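Local coordinates for protein putative fimbriae assembly chaperone (Salmonella typhimurium, PDB 2CO7) that probably acts as a periplasmic chaperone that folds and holds fimbrial subunits before they are assembled on the cell surface, at residues B[37-42]-B[69-74]; B[43-48]-B[96-101]; B[60-65]-B[75-80]; B[141-146]-B[163-168]; B[200-205]-B[213-218]. All coordinates share one frame; numbering follows the deposited sequence.

Contact 1: residues B[37-42]-B[69-74]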
# COMPACT_ATOMS: atom_id res chain seq x y z
N PRO B 37 5.01 -10.97 -13.46
CA PRO B 37 6.25 -10.59 -14.18
C PRO B 37 7.41 -11.58 -14.11
O PRO B 37 8.38 -11.46 -14.88
CB PRO B 37 6.70 -9.29 -13.50
CG PRO B 37 5.91 -9.15 -12.30
CD PRO B 37 4.75 -10.10 -12.30
N GLN B 38 7.31 -12.55 -13.21
CA GLN B 38 8.37 -13.53 -12.99
C GLN B 38 8.36 -14.60 -14.05
O GLN B 38 7.30 -14.95 -14.56
CB GLN B 38 8.21 -14.19 -11.62
CG GLN B 38 8.73 -13.32 -10.45
CD GLN B 38 7.83 -12.11 -10.07
OE1 GLN B 38 8.35 -11.03 -9.82
NE2 GLN B 38 6.51 -12.30 -10.01
N ASN B 39 9.54 -15.13 -14.33
CA ASN B 39 9.71 -16.21 -15.29
C ASN B 39 9.57 -17.58 -14.62
O ASN B 39 10.30 -18.52 -14.93
CB ASN B 39 11.06 -16.09 -16.02
CG ASN B 39 11.03 -16.76 -17.38
OD1 ASN B 39 9.95 -17.09 -17.89
ND2 ASN B 39 12.20 -16.95 -17.98
N TYR B 40 8.62 -17.66 -13.69
CA TYR B 40 8.30 -18.88 -12.96
C TYR B 40 6.92 -18.69 -12.34
O TYR B 40 6.44 -17.57 -12.24
CB TYR B 40 9.37 -19.17 -11.88
CG TYR B 40 9.65 -18.03 -10.91
CD1 TYR B 40 8.82 -17.80 -9.81
CD2 TYR B 40 10.81 -17.24 -11.05
CE1 TYR B 40 9.10 -16.76 -8.90
CE2 TYR B 40 11.09 -16.21 -10.14
CZ TYR B 40 10.25 -16.00 -9.06
OH TYR B 40 10.55 -15.01 -8.16
N PRO B 41 6.25 -19.79 -11.92
CA PRO B 41 4.87 -19.69 -11.42
C PRO B 41 4.80 -19.06 -10.01
O PRO B 41 5.72 -19.24 -9.20
CB PRO B 41 4.39 -21.17 -11.36
CG PRO B 41 5.48 -21.98 -11.96
CD PRO B 41 6.75 -21.18 -11.87
N ILE B 42 3.73 -18.33 -9.77
CA ILE B 42 3.42 -17.77 -8.46
C ILE B 42 2.01 -18.13 -8.01
O ILE B 42 1.15 -18.40 -8.83
CB ILE B 42 3.60 -16.24 -8.41
CG1 ILE B 42 2.57 -15.54 -9.29
CG2 ILE B 42 5.03 -15.87 -8.77
CD1 ILE B 42 2.55 -13.97 -9.15
N GLU B 69 1.14 -18.87 -14.20
CA GLU B 69 2.36 -19.34 -14.83
C GLU B 69 3.29 -18.14 -15.07
O GLU B 69 2.85 -16.98 -14.95
CB GLU B 69 2.06 -20.04 -16.17
CG GLU B 69 1.17 -21.28 -16.07
CD GLU B 69 1.75 -22.37 -15.16
OE1 GLU B 69 2.29 -23.35 -15.68
OE2 GLU B 69 1.68 -22.24 -13.91
N ALA B 70 4.54 -18.44 -15.42
CA ALA B 70 5.54 -17.45 -15.82
C ALA B 70 4.84 -16.48 -16.78
O ALA B 70 4.28 -16.92 -17.78
CB ALA B 70 6.75 -18.14 -16.53
N ASN B 71 4.94 -15.19 -16.49
CA ASN B 71 4.47 -14.11 -17.39
C ASN B 71 2.97 -14.14 -17.72
O ASN B 71 2.51 -13.45 -18.63
CB ASN B 71 5.33 -14.05 -18.69
CG ASN B 71 6.76 -14.55 -18.50
OD1 ASN B 71 7.04 -15.76 -18.61
ND2 ASN B 71 7.67 -13.65 -18.27
N GLN B 72 2.18 -14.91 -16.98
CA GLN B 72 0.76 -15.01 -17.25
C GLN B 72 -0.01 -13.77 -16.84
O GLN B 72 0.24 -13.20 -15.78
CB GLN B 72 0.14 -16.25 -16.58
CG GLN B 72 -1.34 -16.46 -16.94
CD GLN B 72 -1.93 -17.72 -16.36
OE1 GLN B 72 -1.27 -18.46 -15.64
NE2 GLN B 72 -3.18 -18.01 -16.73
N GLN B 73 -0.98 -13.40 -17.67
CA GLN B 73 -1.88 -12.29 -17.36
C GLN B 73 -3.30 -12.86 -17.28
O GLN B 73 -3.70 -13.67 -18.12
CB GLN B 73 -1.80 -11.20 -18.43
CG GLN B 73 -2.90 -10.07 -18.36
CD GLN B 73 -4.24 -10.46 -18.99
OE1 GLN B 73 -4.29 -11.11 -20.04
NE2 GLN B 73 -5.33 -9.99 -18.38
N SER B 74 -4.03 -12.43 -16.26
CA SER B 74 -5.35 -12.95 -15.97
C SER B 74 -6.24 -11.77 -15.53
O SER B 74 -5.74 -10.68 -15.26
CB SER B 74 -5.29 -13.93 -14.81
OG SER B 74 -6.50 -14.66 -14.77
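The backbone at E69 and A70 passes close to that at Y40 and P41: the CA atoms of Y40 and A70 lie 4.2 Å apart, as do those of P41 and E69. E69 to Q72 make a type II turn, closed by Q72 N to E69 O, and N71 takes its third position with phi positive (60°), a conformation asparagine tolerates well. The turn presents N71 N to Q38 O at 3.1 Å, with the donor nearly in line with the carbonyl; A70 CA adds a CH...O contact to the same oxygen. Alanine suits its place because its single methyl fits against the neighbouring backbone, CB standing 3.4 Å from Y40 N. The Q72 side chain folds back on the first residue of its own turn, OE1 accepting from E69 N at 2.8 Å. The E69 chain bends at chi2 (-59°), and its OE2 lies near P41 CB and forms a salt bridge with R67. Here a turn linking strands 59-68 and 73-80 meets the loop between strands 30-35 and 42-50, at a loop-bearing end of the immunoglobulin-like N-terminal domain of a PapD-type chaperone.

Contact 2: residues B[43-48]-B[96-101]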
# COMPACT_ATOMS: atom_id res chain seq x y z
N LEU B 43 1.80 -18.12 -6.71
CA LEU B 43 0.47 -18.33 -6.15
C LEU B 43 -0.11 -16.96 -5.80
O LEU B 43 0.60 -16.06 -5.34
CB LEU B 43 0.52 -19.23 -4.92
CG LEU B 43 0.99 -20.67 -5.05
CD1 LEU B 43 0.92 -21.46 -3.71
CD2 LEU B 43 0.15 -21.38 -6.12
N VAL B 44 -1.40 -16.80 -6.04
CA VAL B 44 -2.05 -15.51 -5.81
C VAL B 44 -3.33 -15.69 -4.99
O VAL B 44 -4.06 -16.65 -5.20
CB VAL B 44 -2.34 -14.77 -7.13
CG1 VAL B 44 -2.86 -13.35 -6.85
CG2 VAL B 44 -1.09 -14.63 -7.97
N GLN B 45 -3.55 -14.77 -4.05
CA GLN B 45 -4.77 -14.71 -3.29
C GLN B 45 -5.32 -13.30 -3.43
O GLN B 45 -4.59 -12.32 -3.29
CB GLN B 45 -4.48 -15.04 -1.83
CG GLN B 45 -5.67 -14.89 -0.90
CD GLN B 45 -5.22 -14.51 0.49
OE1 GLN B 45 -4.61 -15.31 1.20
NE2 GLN B 45 -5.50 -13.28 0.86
N SER B 46 -6.61 -13.20 -3.73
CA SER B 46 -7.24 -11.89 -3.75
C SER B 46 -8.31 -11.84 -2.69
O SER B 46 -9.06 -12.83 -2.44
CB SER B 46 -7.83 -11.58 -5.11
OG SER B 46 -6.95 -11.94 -6.15
N SER B 47 -8.38 -10.69 -2.02
CA SER B 47 -9.36 -10.42 -0.97
C SER B 47 -9.87 -8.97 -1.08
O SER B 47 -9.21 -8.15 -1.68
CB SER B 47 -8.70 -10.65 0.41
OG SER B 47 -7.53 -9.83 0.52
N VAL B 48 -11.05 -8.68 -0.54
CA VAL B 48 -11.54 -7.28 -0.38
C VAL B 48 -11.70 -6.97 1.10
O VAL B 48 -12.28 -7.77 1.84
CB VAL B 48 -12.88 -7.04 -1.14
CG1 VAL B 48 -13.32 -5.58 -1.01
CG2 VAL B 48 -12.71 -7.35 -2.63
N CYS B 96 -7.00 -6.39 -2.52
CA CYS B 96 -5.60 -6.72 -2.27
C CYS B 96 -5.25 -8.03 -2.97
O CYS B 96 -6.05 -8.96 -3.01
CB CYS B 96 -5.40 -6.90 -0.79
SG CYS B 96 -5.54 -5.38 0.18
N ILE B 97 -4.05 -8.05 -3.51
CA ILE B 97 -3.53 -9.18 -4.27
C ILE B 97 -2.28 -9.59 -3.54
O ILE B 97 -1.34 -8.79 -3.48
CB ILE B 97 -3.13 -8.71 -5.71
CG1 ILE B 97 -4.32 -8.17 -6.50
CG2 ILE B 97 -2.37 -9.81 -6.49
CD1 ILE B 97 -5.53 -9.00 -6.45
N LYS B 98 -2.29 -10.79 -2.96
CA LYS B 98 -1.11 -11.37 -2.30
C LYS B 98 -0.43 -12.33 -3.26
O LYS B 98 -1.08 -13.26 -3.79
CB LYS B 98 -1.50 -12.17 -1.05
CG LYS B 98 -0.27 -12.75 -0.30
CD LYS B 98 -0.65 -13.66 0.88
CE LYS B 98 -1.53 -12.93 1.90
NZ LYS B 98 -0.71 -11.91 2.64
N ALA B 99 0.87 -12.12 -3.47
CA ALA B 99 1.63 -12.94 -4.43
C ALA B 99 2.77 -13.60 -3.67
O ALA B 99 3.48 -12.96 -2.89
CB ALA B 99 2.15 -12.09 -5.59
N VAL B 100 2.92 -14.89 -3.91
CA VAL B 100 3.82 -15.75 -3.16
C VAL B 100 4.65 -16.60 -4.14
O VAL B 100 4.08 -17.39 -4.91
CB VAL B 100 3.01 -16.63 -2.17
CG1 VAL B 100 3.88 -17.62 -1.48
CG2 VAL B 100 2.26 -15.73 -1.14
N PRO B 101 5.99 -16.46 -4.10
CA PRO B 101 6.87 -17.22 -4.97
C PRO B 101 7.15 -18.61 -4.42
O PRO B 101 6.94 -18.84 -3.24
CB PRO B 101 8.16 -16.40 -4.98
CG PRO B 101 8.18 -15.66 -3.66
CD PRO B 101 6.72 -15.54 -3.19
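K98 N donates to Q45 O at 2.8 Å and almost straight (170°), and the same oxygen also meets I97 CA in a CH...O contact. Strands 42-50 and 91-100 are antiparallel neighbours in the immunoglobulin-like N-terminal domain, and three hydrogen-bonded pairs, L43 with V100, Q45 with K98 and S47 with C96, each contribute two backbone bonds. Their side chains share one face. There Q45 and K98 lie alongside, both with CG anti to the backbone N, and K98 CE passes 4.0 Å from Q45 OE1; the lysine then bends at chi3 and chi4, and its NZ bonds to N123. C96 turns its sulfur to C125 in a disulfide that ties this strand to 116-131. The face of V44, S46, I97 and A99 is buried. V44, I97 and A99 are apolar, as suits an interior; S46 is small but polar, and in the conformer given, one of two, its OG has no polar partner. The V44 and I97 side chains cross at a slant, V44 CG1 touching I97 CG2 at 3.6 Å.

Contact 3: residues B[60-65]-B[75-80]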
# COMPACT_ATOMS: atom_id res chain seq x y z
N LEU B 60 -16.89 -9.98 -3.40
CA LEU B 60 -16.16 -11.20 -3.61
C LEU B 60 -15.29 -11.00 -4.84
O LEU B 60 -15.69 -10.34 -5.79
CB LEU B 60 -17.11 -12.37 -3.80
CG LEU B 60 -17.49 -13.25 -2.59
CD1 LEU B 60 -17.29 -12.61 -1.27
CD2 LEU B 60 -18.94 -13.81 -2.71
N VAL B 61 -14.07 -11.52 -4.77
CA VAL B 61 -13.19 -11.53 -5.92
C VAL B 61 -13.04 -12.96 -6.40
O VAL B 61 -12.83 -13.89 -5.60
CB VAL B 61 -11.77 -10.93 -5.63
CG1 VAL B 61 -10.93 -10.89 -6.94
CG2 VAL B 61 -11.89 -9.55 -5.09
N MET B 62 -13.16 -13.12 -7.72
CA MET B 62 -13.14 -14.43 -8.39
C MET B 62 -12.06 -14.48 -9.47
O MET B 62 -12.08 -13.65 -10.39
CB MET B 62 -14.47 -14.70 -9.09
CG MET B 62 -15.62 -15.19 -8.21
SD MET B 62 -17.21 -14.96 -9.02
CE MET B 62 -17.30 -13.18 -8.91
N PRO B 63 -11.15 -15.46 -9.40
CA PRO B 63 -11.01 -16.49 -8.35
C PRO B 63 -10.30 -15.88 -7.14
O PRO B 63 -9.40 -15.08 -7.33
CB PRO B 63 -10.09 -17.54 -9.01
CG PRO B 63 -9.25 -16.76 -9.99
CD PRO B 63 -10.13 -15.61 -10.47
N PRO B 64 -10.65 -16.31 -5.91
CA PRO B 64 -9.95 -15.84 -4.69
C PRO B 64 -8.55 -16.43 -4.53
O PRO B 64 -7.70 -15.79 -3.90
CB PRO B 64 -10.84 -16.33 -3.55
CG PRO B 64 -11.60 -17.45 -4.13
CD PRO B 64 -11.73 -17.25 -5.59
N LEU B 65 -8.33 -17.59 -5.15
CA LEU B 65 -7.09 -18.34 -5.03
C LEU B 65 -6.72 -18.90 -6.42
O LEU B 65 -7.52 -19.62 -7.03
CB LEU B 65 -7.33 -19.49 -4.06
CG LEU B 65 -6.39 -19.63 -2.89
CD1 LEU B 65 -4.99 -19.78 -3.38
CD2 LEU B 65 -6.52 -18.37 -2.04
N GLN B 75 -7.54 -12.02 -15.46
CA GLN B 75 -8.50 -11.03 -14.98
C GLN B 75 -9.17 -11.53 -13.72
O GLN B 75 -9.52 -12.72 -13.60
CB GLN B 75 -9.58 -10.76 -16.04
CG GLN B 75 -9.06 -10.28 -17.37
CD GLN B 75 -8.66 -8.80 -17.40
OE1 GLN B 75 -8.03 -8.35 -18.36
NE2 GLN B 75 -9.02 -8.04 -16.36
N LEU B 76 -9.35 -10.64 -12.77
CA LEU B 76 -10.13 -10.95 -11.61
C LEU B 76 -11.45 -10.28 -11.79
O LEU B 76 -11.49 -9.16 -12.27
CB LEU B 76 -9.46 -10.39 -10.39
CG LEU B 76 -7.99 -10.77 -10.25
CD1 LEU B 76 -7.46 -10.11 -9.01
CD2 LEU B 76 -7.84 -12.31 -10.22
N ARG B 77 -12.53 -10.96 -11.41
CA ARG B 77 -13.85 -10.37 -11.40
C ARG B 77 -14.19 -9.97 -9.98
O ARG B 77 -14.08 -10.79 -9.06
CB ARG B 77 -14.84 -11.43 -11.87
CG ARG B 77 -16.31 -11.09 -11.64
CD ARG B 77 -16.91 -10.27 -12.78
NE ARG B 77 -18.34 -10.53 -12.87
CZ ARG B 77 -19.23 -9.70 -13.42
NH1 ARG B 77 -18.83 -8.53 -13.93
NH2 ARG B 77 -20.52 -10.02 -13.46
N ILE B 78 -14.69 -8.76 -9.79
CA ILE B 78 -15.08 -8.28 -8.45
C ILE B 78 -16.59 -8.02 -8.47
O ILE B 78 -17.05 -7.31 -9.34
CB ILE B 78 -14.36 -6.96 -8.11
CG1 ILE B 78 -12.83 -7.12 -8.18
CG2 ILE B 78 -14.85 -6.45 -6.74
CD1 ILE B 78 -12.04 -5.80 -8.25
N VAL B 79 -17.35 -8.58 -7.53
CA VAL B 79 -18.82 -8.46 -7.57
C VAL B 79 -19.32 -8.13 -6.16
O VAL B 79 -18.84 -8.70 -5.18
CB VAL B 79 -19.51 -9.74 -8.16
CG1 VAL B 79 -19.11 -10.00 -9.61
CG2 VAL B 79 -19.20 -10.98 -7.33
N ARG B 80 -20.21 -7.14 -6.06
CA ARG B 80 -20.89 -6.88 -4.78
C ARG B 80 -21.79 -8.02 -4.42
O ARG B 80 -22.59 -8.47 -5.27
CB ARG B 80 -21.71 -5.59 -4.84
CG ARG B 80 -22.25 -5.19 -3.47
CD ARG B 80 -23.13 -3.91 -3.48
NE ARG B 80 -24.35 -4.07 -4.29
CZ ARG B 80 -25.48 -4.69 -3.93
NH1 ARG B 80 -25.61 -5.25 -2.73
NH2 ARG B 80 -26.48 -4.78 -4.79
O HOH W 1 -12.59 -13.88 -13.51
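M62 and R77 are joined by two backbone hydrogen bonds, M62 N to R77 O at 2.8 Å and R77 N to M62 O at 2.9 Å, and L60 with V79 repeats the pattern. Between them V61 faces I78 as a non-hydrogen-bonded pair. One water donates to both M62 O (3.2 Å) and Q75 O, bridging the strands where the regular pairing stops, next to the cis peptide before P63. Apolar contacts follow the two faces. On the buried one, V61 divides its branches: CG1 touches L76 CB at 3.8 Å, and CG2 lies 4.0 Å from I78 CG1. P63 and L76 cross at about a right angle, with P63 CD 4.0 Å from L76 CD2. On the other face the flexible M62, in one of two modelled conformers, bends at chi3 (-71°), which brings CE to R77 CG, 3.6 Å away; its tight fit against V79 is doubtful. This hairpin of strands 59-68 and 73-80 is flanked by strand 42-50 beside the former and 30-35 beside the latter, while V95 and I97 of strand 91-100 pack against its buried side chains.

Contact 4: residues B[141-146]-B[163-168]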
# COMPACT_ATOMS: atom_id res chain seq x y z
N ASP B 141 -15.28 16.71 -11.19
CA ASP B 141 -16.37 17.62 -11.51
C ASP B 141 -16.67 18.61 -10.39
O ASP B 141 -17.09 19.72 -10.67
CB ASP B 141 -17.63 16.84 -11.83
CG ASP B 141 -17.55 16.08 -13.14
OD1 ASP B 141 -18.37 15.14 -13.31
OD2 ASP B 141 -16.68 16.44 -14.00
N VAL B 142 -16.48 18.18 -9.14
CA VAL B 142 -16.86 18.96 -7.94
C VAL B 142 -15.68 19.25 -7.01
O VAL B 142 -15.90 19.74 -5.89
CB VAL B 142 -18.07 18.32 -7.14
CG1 VAL B 142 -19.37 18.39 -7.97
CG2 VAL B 142 -17.80 16.87 -6.72
N ALA B 143 -14.45 18.95 -7.45
CA ALA B 143 -13.25 19.09 -6.59
C ALA B 143 -12.92 20.56 -6.25
O ALA B 143 -12.22 20.83 -5.25
CB ALA B 143 -12.04 18.38 -7.20
N GLY B 144 -13.43 21.49 -7.06
CA GLY B 144 -13.34 22.93 -6.77
C GLY B 144 -14.23 23.35 -5.61
O GLY B 144 -14.24 24.53 -5.23
N ASN B 145 -14.99 22.40 -5.05
CA ASN B 145 -15.82 22.73 -3.88
C ASN B 145 -15.19 22.42 -2.55
O ASN B 145 -15.82 22.66 -1.52
CB ASN B 145 -17.18 22.10 -4.00
CG ASN B 145 -17.99 22.74 -5.10
OD1 ASN B 145 -17.66 23.84 -5.57
ND2 ASN B 145 -19.03 22.07 -5.51
N LEU B 146 -13.95 21.95 -2.58
CA LEU B 146 -13.17 21.73 -1.37
C LEU B 146 -12.96 23.08 -0.71
O LEU B 146 -12.74 24.06 -1.40
CB LEU B 146 -11.82 21.08 -1.68
CG LEU B 146 -11.93 19.68 -2.29
CD1 LEU B 146 -10.60 18.96 -2.24
CD2 LEU B 146 -12.99 18.86 -1.58
N PHE B 163 -17.98 12.31 -2.57
CA PHE B 163 -16.89 11.52 -3.15
C PHE B 163 -15.71 11.39 -2.22
O PHE B 163 -15.40 12.33 -1.50
CB PHE B 163 -16.36 12.17 -4.44
CG PHE B 163 -17.38 12.23 -5.55
CD1 PHE B 163 -18.16 13.38 -5.72
CD2 PHE B 163 -17.63 11.13 -6.35
CE1 PHE B 163 -19.12 13.45 -6.72
CE2 PHE B 163 -18.58 11.19 -7.38
CZ PHE B 163 -19.33 12.36 -7.55
N TYR B 164 -14.99 10.26 -2.31
CA TYR B 164 -13.61 10.28 -1.83
C TYR B 164 -12.78 11.18 -2.71
O TYR B 164 -12.83 11.07 -3.94
CB TYR B 164 -12.96 8.88 -1.82
CG TYR B 164 -13.61 8.01 -0.77
CD1 TYR B 164 -13.05 7.88 0.49
CD2 TYR B 164 -14.83 7.38 -1.04
CE1 TYR B 164 -13.67 7.11 1.47
CE2 TYR B 164 -15.46 6.58 -0.05
CZ TYR B 164 -14.88 6.47 1.18
OH TYR B 164 -15.47 5.69 2.15
N MET B 165 -11.96 12.01 -2.07
CA MET B 165 -11.14 13.00 -2.77
C MET B 165 -9.68 12.58 -2.60
O MET B 165 -9.10 12.70 -1.52
CB MET B 165 -11.40 14.41 -2.19
CG MET B 165 -12.72 15.02 -2.63
SD MET B 165 -12.64 15.51 -4.39
CE MET B 165 -14.35 15.97 -4.72
N ASN B 166 -9.12 12.03 -3.66
CA ASN B 166 -7.81 11.46 -3.59
C ASN B 166 -6.89 12.53 -4.13
O ASN B 166 -6.73 12.66 -5.34
CB ASN B 166 -7.79 10.17 -4.40
CG ASN B 166 -8.72 9.13 -3.80
OD1 ASN B 166 -8.49 8.66 -2.66
ND2 ASN B 166 -9.79 8.80 -4.51
N LEU B 167 -6.30 13.31 -3.23
CA LEU B 167 -5.56 14.49 -3.63
C LEU B 167 -4.12 14.17 -4.03
O LEU B 167 -3.47 13.33 -3.43
CB LEU B 167 -5.58 15.58 -2.54
CG LEU B 167 -6.85 16.44 -2.34
CD1 LEU B 167 -8.07 16.11 -3.23
CD2 LEU B 167 -7.20 16.37 -0.87
N ALA B 168 -3.66 14.81 -5.11
CA ALA B 168 -2.26 14.72 -5.51
C ALA B 168 -1.71 16.12 -5.78
O ALA B 168 -2.49 17.07 -6.01
CB ALA B 168 -2.13 13.83 -6.73
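M165 has CG anti to its carbonyl carbon (chi1 -76°), and a bend at chi2 (-72°) then places SD; an extended chi3 carries CE onward to the backbone of A143. CE stops 3.8 Å from A143 CA, with SD 4.1 Å from the alanine CB. A small residue there lets the thioether come close to the main chain, and the unbranched methionine can follow the uneven surface. Next to M165, V142 meets F163: the valine CG2 approaches ring atoms CD1 and CE1 obliquely, at 3.6 Å from CD1, and the two side chains cross at about a right angle. Elsewhere along the methionine, L146 sends its two methyls to different partners. The L146 and M165 side chains slide past each other in opposite directions, L146 CD2 lying 4.0 Å from M165 CG, while L146 CD1 meets L167 CD1 tip to tip at 3.9 Å. These groups, mostly buried, are hydrocarbon or thioether and need no polar partners. The turn after V142 is closed by N145 N bonding to V142 O. V205 and W203 of strand 201-205 and V157 of strand 154-159 extend the packing, making this part of the hydrophobic interior of the C-terminal beta domain in a PapD-like chaperone.

Contact 5: residues B[200-205]-B[213-218]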
# COMPACT_ATOMS: atom_id res chain seq x y z
N ASP B 200 -1.85 30.68 -1.18
CA ASP B 200 -2.85 30.01 -2.01
C ASP B 200 -2.58 28.51 -2.14
O ASP B 200 -1.44 28.06 -2.17
CB ASP B 200 -3.00 30.72 -3.37
CG ASP B 200 -3.46 32.18 -3.22
OD1 ASP B 200 -4.09 32.55 -2.20
OD2 ASP B 200 -3.17 32.99 -4.12
N ILE B 201 -3.65 27.73 -2.18
CA ILE B 201 -3.52 26.30 -2.27
C ILE B 201 -3.76 25.90 -3.70
O ILE B 201 -4.64 26.46 -4.37
CB ILE B 201 -4.52 25.60 -1.34
CG1 ILE B 201 -4.32 26.13 0.08
CG2 ILE B 201 -4.34 24.07 -1.37
CD1 ILE B 201 -5.62 26.40 0.79
N GLU B 202 -2.97 24.94 -4.17
CA GLU B 202 -3.19 24.33 -5.47
C GLU B 202 -3.20 22.82 -5.28
O GLU B 202 -2.41 22.29 -4.50
CB GLU B 202 -2.11 24.74 -6.48
CG GLU B 202 -2.24 24.03 -7.85
CD GLU B 202 -1.17 24.41 -8.87
OE1 GLU B 202 -0.65 25.54 -8.79
OE2 GLU B 202 -0.85 23.58 -9.76
N TRP B 203 -4.09 22.13 -5.99
CA TRP B 203 -4.16 20.69 -5.89
C TRP B 203 -4.70 20.07 -7.15
O TRP B 203 -5.25 20.78 -8.01
CB TRP B 203 -5.04 20.25 -4.69
CG TRP B 203 -6.51 20.59 -4.81
CD1 TRP B 203 -7.53 19.75 -5.16
CD2 TRP B 203 -7.12 21.87 -4.56
NE1 TRP B 203 -8.74 20.43 -5.15
CE2 TRP B 203 -8.52 21.73 -4.77
CE3 TRP B 203 -6.62 23.12 -4.16
CZ2 TRP B 203 -9.42 22.80 -4.61
CZ3 TRP B 203 -7.51 24.18 -4.01
CH2 TRP B 203 -8.90 24.01 -4.24
N ARG B 204 -4.51 18.76 -7.25
CA ARG B 204 -5.11 17.95 -8.29
C ARG B 204 -5.77 16.76 -7.60
O ARG B 204 -5.53 16.51 -6.42
CB ARG B 204 -4.07 17.48 -9.30
CG ARG B 204 -3.42 18.59 -10.13
CD ARG B 204 -2.18 18.06 -10.78
NE ARG B 204 -1.35 19.08 -11.42
CZ ARG B 204 -1.36 19.36 -12.72
NH1 ARG B 204 -2.18 18.71 -13.54
NH2 ARG B 204 -0.56 20.31 -13.20
N VAL B 205 -6.64 16.07 -8.31
CA VAL B 205 -7.16 14.82 -7.80
C VAL B 205 -6.73 13.70 -8.73
O VAL B 205 -6.57 13.89 -9.92
CB VAL B 205 -8.70 14.80 -7.56
CG1 VAL B 205 -9.11 15.89 -6.49
CG2 VAL B 205 -9.47 15.00 -8.86
N SER B 213 -5.97 15.17 -12.49
CA SER B 213 -6.87 16.15 -13.05
C SER B 213 -6.06 17.39 -13.38
O SER B 213 -4.89 17.48 -13.03
CB SER B 213 -7.93 16.51 -12.03
OG SER B 213 -7.35 17.21 -10.96
N HIS B 214 -6.72 18.36 -14.01
CA HIS B 214 -6.17 19.71 -14.15
C HIS B 214 -6.09 20.30 -12.73
O HIS B 214 -6.77 19.82 -11.81
CB HIS B 214 -7.10 20.57 -15.03
CG HIS B 214 -8.43 20.85 -14.39
ND1 HIS B 214 -8.61 21.83 -13.44
CD2 HIS B 214 -9.65 20.28 -14.58
CE1 HIS B 214 -9.88 21.85 -13.06
NE2 HIS B 214 -10.53 20.92 -13.73
N PRO B 215 -5.26 21.34 -12.53
CA PRO B 215 -5.14 21.89 -11.18
C PRO B 215 -6.35 22.70 -10.74
O PRO B 215 -7.09 23.25 -11.56
CB PRO B 215 -3.87 22.75 -11.27
CG PRO B 215 -3.21 22.37 -12.58
CD PRO B 215 -4.33 21.98 -13.48
N PHE B 216 -6.60 22.72 -9.44
CA PHE B 216 -7.59 23.59 -8.84
C PHE B 216 -6.86 24.53 -7.88
O PHE B 216 -5.79 24.20 -7.42
CB PHE B 216 -8.62 22.79 -8.03
CG PHE B 216 -9.41 21.81 -8.84
CD1 PHE B 216 -10.70 22.12 -9.27
CD2 PHE B 216 -8.88 20.55 -9.13
CE1 PHE B 216 -11.43 21.19 -10.04
CE2 PHE B 216 -9.58 19.63 -9.90
CZ PHE B 216 -10.87 19.94 -10.35
N HIS B 217 -7.50 25.65 -7.57
CA HIS B 217 -6.91 26.68 -6.73
C HIS B 217 -7.90 27.15 -5.65
O HIS B 217 -9.13 27.06 -5.82
CB HIS B 217 -6.49 27.88 -7.58
CG HIS B 217 -5.51 27.54 -8.66
ND1 HIS B 217 -4.15 27.72 -8.51
CD2 HIS B 217 -5.69 27.07 -9.92
CE1 HIS B 217 -3.53 27.35 -9.62
NE2 HIS B 217 -4.44 26.96 -10.49
N TYR B 218 -7.36 27.59 -4.52
CA TYR B 218 -8.16 28.19 -3.46
C TYR B 218 -7.33 29.33 -2.88
O TYR B 218 -6.15 29.14 -2.55
CB TYR B 218 -8.52 27.16 -2.38
CG TYR B 218 -9.76 27.51 -1.56
CD1 TYR B 218 -9.67 28.32 -0.43
CD2 TYR B 218 -11.02 27.00 -1.91
CE1 TYR B 218 -10.82 28.63 0.34
CE2 TYR B 218 -12.16 27.31 -1.16
CZ TYR B 218 -12.05 28.12 -0.04
OH TYR B 218 -13.19 28.41 0.70
O HOH W 2 -3.40 28.41 -6.20
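S213 OG is engaged twice: it accepts a nearly straight bond from V205 N (3.0 Å, 174°) and donates to H214 O. A small hydroxyl thus stands in for a backbone carbonyl, while S213 N reaches V205 O at 2.9 Å. S213 O takes a bond from R204 NH1 at 3.0 Å, tilted 23° from the guanidinium plane, and P215 CG lies over a face of that group. Farther along, paired backbone bonds join W203 with F216 and I201 with Y218; I201 O also accepts from a water whose approach to H217 ND1 is doubtfully short. H214 ND1 donates to P215 O. On the face shared with I201, F216 and Y218, W203 has CG in the crowded position between N and carbonyl carbon (chi1 66°). F216 CB sits over its six-membered ring in a CH-pi contact, 3.7 Å from the centroid, and indole atom CZ3 reaches Y218 CB. Serine and arginine therefore extend the bonding of the hairpin beyond its regular pairs, while W203, F216 and Y218 provide apolar packing on one face.

In the fold
The contacts fall into two groups, one in each domain of the boomerang-shaped pair expected of this chaperone family. Contacts 1, 2 and 3 share one sheet: contact 3 is nested within the loop closed by contact 2, their centres 11 Å apart, and S46 N with P64 O is a probable hydrogen bond between them. Contact 1 adjoins both in sequence and touches contact 2 through I42 and Y40. In the other domain contacts 4 and 5 have centres 9 Å apart; A168 N probably bonds to R204 O, and L167 packs on V205. Between the groups nothing touches: the nearest atoms of contacts 2 and 4 are about 12 Å apart, the centres of contacts 1 and 5 about 40 Å.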